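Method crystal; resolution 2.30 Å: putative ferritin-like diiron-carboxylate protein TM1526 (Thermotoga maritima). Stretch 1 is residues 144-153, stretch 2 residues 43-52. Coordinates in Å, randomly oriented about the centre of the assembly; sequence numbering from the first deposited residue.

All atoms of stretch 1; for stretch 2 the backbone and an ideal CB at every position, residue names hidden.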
# COMPACT_ATOMS: atom_id res chain seq x y z
N GLU A 144 -6.73 0.43 -8.65
CA GLU A 144 -6.23 0.99 -9.93
C GLU A 144 -4.70 0.91 -10.10
O GLU A 144 -4.22 0.80 -11.21
CB GLU A 144 -6.65 2.46 -10.07
CG GLU A 144 -8.13 2.68 -10.33
CD GLU A 144 -8.59 2.08 -11.62
OE1 GLU A 144 -7.76 1.97 -12.58
OE2 GLU A 144 -9.78 1.72 -11.68
N HIS A 145 -3.94 1.01 -9.00
CA HIS A 145 -2.49 0.84 -9.07
C HIS A 145 -2.24 -0.55 -9.54
O HIS A 145 -1.44 -0.78 -10.43
CB HIS A 145 -1.81 0.97 -7.71
CG HIS A 145 -1.77 2.36 -7.17
ND1 HIS A 145 -0.93 2.73 -6.13
CD2 HIS A 145 -2.46 3.47 -7.52
CE1 HIS A 145 -1.12 4.01 -5.86
NE2 HIS A 145 -2.04 4.48 -6.69
N LEU A 146 -2.93 -1.48 -8.89
CA LEU A 146 -2.84 -2.90 -9.21
C LEU A 146 -3.18 -3.22 -10.69
O LEU A 146 -2.45 -3.92 -11.35
CB LEU A 146 -3.76 -3.71 -8.28
CG LEU A 146 -3.70 -5.22 -8.54
CD1 LEU A 146 -2.25 -5.76 -8.39
CD2 LEU A 146 -4.70 -5.92 -7.65
N ARG A 147 -4.28 -2.67 -11.17
CA ARG A 147 -4.66 -2.82 -12.57
C ARG A 147 -3.55 -2.30 -13.49
O ARG A 147 -3.28 -2.90 -14.56
CB ARG A 147 -5.93 -2.02 -12.82
CG ARG A 147 -6.42 -2.00 -14.25
CD ARG A 147 -7.18 -0.73 -14.56
NE ARG A 147 -6.26 0.42 -14.61
CZ ARG A 147 -5.53 0.74 -15.68
NH1 ARG A 147 -5.58 -0.01 -16.77
NH2 ARG A 147 -4.73 1.80 -15.67
N LYS A 148 -2.92 -1.19 -13.09
CA LYS A 148 -1.84 -0.60 -13.89
C LYS A 148 -0.63 -1.50 -13.90
O LYS A 148 -0.04 -1.74 -14.95
CB LYS A 148 -1.45 0.78 -13.38
CG LYS A 148 -0.36 1.46 -14.20
CD LYS A 148 -0.84 1.87 -15.56
CE LYS A 148 0.26 2.18 -16.53
NZ LYS A 148 -0.36 2.38 -17.90
N LEU A 149 -0.28 -2.04 -12.73
CA LEU A 149 0.78 -3.04 -12.63
C LEU A 149 0.53 -4.29 -13.50
O LEU A 149 1.43 -4.80 -14.14
CB LEU A 149 1.00 -3.44 -11.16
CG LEU A 149 1.47 -2.36 -10.16
CD1 LEU A 149 1.56 -2.90 -8.75
CD2 LEU A 149 2.81 -1.78 -10.55
N LEU A 150 -0.70 -4.77 -13.54
CA LEU A 150 -1.03 -5.95 -14.36
C LEU A 150 -1.02 -5.61 -15.87
O LEU A 150 -0.66 -6.46 -16.71
CB LEU A 150 -2.37 -6.53 -13.91
CG LEU A 150 -2.38 -7.12 -12.49
CD1 LEU A 150 -3.81 -7.30 -11.95
CD2 LEU A 150 -1.61 -8.48 -12.47
N GLU A 151 -1.43 -4.38 -16.18
CA GLU A 151 -1.37 -3.84 -17.55
C GLU A 151 0.08 -3.77 -18.06
O GLU A 151 0.37 -4.20 -19.16
CB GLU A 151 -2.06 -2.46 -17.59
CG GLU A 151 -2.00 -1.72 -18.92
CD GLU A 151 -2.93 -0.50 -18.94
OE1 GLU A 151 -2.51 0.60 -18.50
OE2 GLU A 151 -4.09 -0.64 -19.40
N MSE A 152 0.98 -3.23 -17.25
CA MSE A 152 2.41 -3.21 -17.56
C MSE A 152 2.99 -4.61 -17.68
O MSE A 152 3.76 -4.89 -18.60
CB MSE A 152 3.17 -2.40 -16.50
CG MSE A 152 2.91 -0.91 -16.54
SE MSE A 152 3.69 0.02 -15.01
CE MSE A 152 5.59 0.06 -15.52
N LYS A 153 2.64 -5.51 -16.76
CA LYS A 153 3.11 -6.90 -16.87
C LYS A 153 2.72 -7.52 -18.20
O LYS A 153 3.53 -8.13 -18.91
CB LYS A 153 2.55 -7.76 -15.74
CG LYS A 153 3.19 -9.14 -15.67
CD LYS A 153 2.54 -10.03 -14.60
CE LYS A 153 2.82 -11.52 -14.83
NZ LYS A 153 4.26 -11.89 -14.62
N UNK A 43 7.61 6.32 -20.27
CA UNK A 43 6.28 6.24 -19.67
C UNK A 43 6.31 5.42 -18.36
O UNK A 43 5.65 5.78 -17.39
CB UNK A 43 5.29 5.62 -20.66
N UNK A 44 7.10 4.35 -18.37
CA UNK A 44 7.32 3.50 -17.22
C UNK A 44 7.89 4.24 -16.00
O UNK A 44 7.38 4.09 -14.91
CB UNK A 44 8.26 2.36 -17.61
N UNK A 45 8.95 5.03 -16.19
CA UNK A 45 9.53 5.82 -15.10
C UNK A 45 8.43 6.72 -14.50
O UNK A 45 8.19 6.72 -13.28
CB UNK A 45 10.71 6.66 -15.60
N UNK A 46 7.76 7.46 -15.39
CA UNK A 46 6.70 8.40 -15.04
C UNK A 46 5.60 7.68 -14.24
O UNK A 46 5.05 8.22 -13.29
CB UNK A 46 6.12 9.04 -16.30
N UNK A 47 5.31 6.44 -14.62
CA UNK A 47 4.28 5.68 -13.96
C UNK A 47 4.69 5.42 -12.52
O UNK A 47 3.98 5.76 -11.59
CB UNK A 47 4.01 4.37 -14.70
N UNK A 48 5.86 4.83 -12.35
CA UNK A 48 6.33 4.48 -11.03
C UNK A 48 6.37 5.72 -10.14
O UNK A 48 6.13 5.63 -8.96
CB UNK A 48 7.71 3.82 -11.11
N UNK A 49 6.67 6.88 -10.71
CA UNK A 49 6.75 8.09 -9.90
C UNK A 49 5.35 8.57 -9.50
O UNK A 49 5.17 9.08 -8.39
CB UNK A 49 7.49 9.19 -10.66
N UNK A 50 4.39 8.43 -10.41
CA UNK A 50 3.00 8.75 -10.10
C UNK A 50 2.53 7.87 -8.96
O UNK A 50 1.97 8.36 -7.99
CB UNK A 50 2.10 8.57 -11.33
N UNK A 51 2.77 6.57 -9.10
CA UNK A 51 2.41 5.59 -8.09
C UNK A 51 3.00 5.98 -6.74
O UNK A 51 2.31 5.91 -5.74
CB UNK A 51 2.89 4.20 -8.50
N UNK A 52 4.25 6.43 -6.74
CA UNK A 52 4.94 6.90 -5.52
C UNK A 52 4.27 8.12 -4.88
O UNK A 52 4.09 8.14 -3.68
CB UNK A 52 6.39 7.24 -5.85

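The two helices run nearly antiparallel, at 162° between their N-to-C directions, with axes 11.5 Å apart at closest approach.

At position 43 CA-to-CB points sideways and the ideal CB has nothing of stretch 1 within 5.5 Å, so any helix-compatible residue would suit. It is Glu43.

Position 44 also points sideways, but its ideal CB lies 4.1 Å from CE of Met152, a selenomethionine. The methyl offers only apolar contact, which favours a medium-sized aliphatic side chain, though alanine would also fit. The residue is Ile44; its CG2 packs 3.6 Å from Met152 CE.

Position 45 points away and position 46 is out of reach; stretch 1 restricts neither. They are Lys45 and Lys46; Lys46 NZ makes a long salt bridge, 3.9 Å, with Glu43 OE1.

Position 47 points toward stretch 1. Its ideal CB is 4.4 Å from Met152 SE and 4.7 Å from Lys148 CE, so a short side chain is favoured: alanine, serine, threonine or valine. Thr47 is found. Its CG2 lies 3.5 Å from Met152 SE and its OG1 3.7 Å from Lys148 CE. No hydrogen bond crosses here, and Lys148 NZ stands 4.6 Å from Thr47 OG1. Lys148 NZ forms an intrahelical salt bridge with Glu151 OE1 at 2.9 Å. Thr47 OG1 donates a weak bond to Glu43 O, 3.3 Å away.

Position 48 points sideways and its ideal CB is free of stretch 1 to 5.5 Å. A small residue would leave Met152 CE untouched; a long apolar or aromatic one could reach it. Phe48, with chi1 at -76° (m), brings CZ to 3.7 Å from Met152 CE. Met152 SE sits 5.1 Å from the ring centroid, 29° off the normal, an oblique approach of the selenium, of the sulfur-aromatic kind.

Position 49 is out of reach and position 50 points sideways; stretch 1 leaves the choice wide. They are Leu49 and Glu50.

Position 51 points toward stretch 1, its CA 6.9 Å from the CA of His145 and its ideal CB 4.7 Å from His145 ND1. An imidazole face and the nearby Leu149 suit leucine, methionine or isoleucine. Leu51 (chi1 m, chi2 t) sets CD2 3.7 Å from the His145 ring centroid, 14° off the normal, a CH-pi contact over one face. Its CD1 meets Leu149 CD2 at 4.0 Å.

Position 52 points away and is unconstrained by stretch 1; it is Ala52.

Stretch 2, residues 43-52: EIKKTFLELA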
# COMPACT_ATOMS: atom_id res chain seq x y z
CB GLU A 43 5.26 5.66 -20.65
CG GLU A 43 4.93 6.60 -21.81
CD GLU A 43 4.59 7.99 -21.29
OE1 GLU A 43 3.67 8.08 -20.44
OE2 GLU A 43 5.26 8.96 -21.70
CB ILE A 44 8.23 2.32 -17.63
CG1 ILE A 44 7.45 1.35 -18.53
CG2 ILE A 44 8.73 1.58 -16.37
CD1 ILE A 44 8.29 0.34 -19.25
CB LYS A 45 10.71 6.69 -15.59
CG LYS A 45 11.79 6.96 -14.54
CD LYS A 45 12.73 8.13 -14.83
CE LYS A 45 14.10 7.70 -15.42
NZ LYS A 45 14.94 6.83 -14.51
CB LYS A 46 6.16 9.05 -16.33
CG LYS A 46 4.97 10.03 -16.21
CD LYS A 46 4.30 10.20 -17.60
CE LYS A 46 3.55 11.56 -17.78
NZ LYS A 46 2.97 11.73 -19.17
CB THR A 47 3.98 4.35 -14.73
OG1 THR A 47 2.99 4.61 -15.73
CG2 THR A 47 3.30 3.31 -13.84
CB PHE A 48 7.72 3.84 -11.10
CG PHE A 48 7.72 2.43 -11.57
CD1 PHE A 48 6.81 1.51 -11.07
CD2 PHE A 48 8.62 2.01 -12.52
CE1 PHE A 48 6.81 0.20 -11.52
CE2 PHE A 48 8.62 0.69 -12.96
CZ PHE A 48 7.71 -0.21 -12.45
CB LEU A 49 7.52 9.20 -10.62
CG LEU A 49 9.03 9.00 -10.66
CD1 LEU A 49 9.69 9.96 -11.69
CD2 LEU A 49 9.68 9.17 -9.28
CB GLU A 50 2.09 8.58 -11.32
CG GLU A 50 1.94 9.88 -12.10
CD GLU A 50 1.63 9.66 -13.59
OE1 GLU A 50 1.02 8.60 -13.92
OE2 GLU A 50 2.00 10.54 -14.43
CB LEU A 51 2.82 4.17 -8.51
CG LEU A 51 2.10 3.57 -9.74
CD1 LEU A 51 2.54 2.15 -10.03
CD2 LEU A 51 0.63 3.58 -9.53
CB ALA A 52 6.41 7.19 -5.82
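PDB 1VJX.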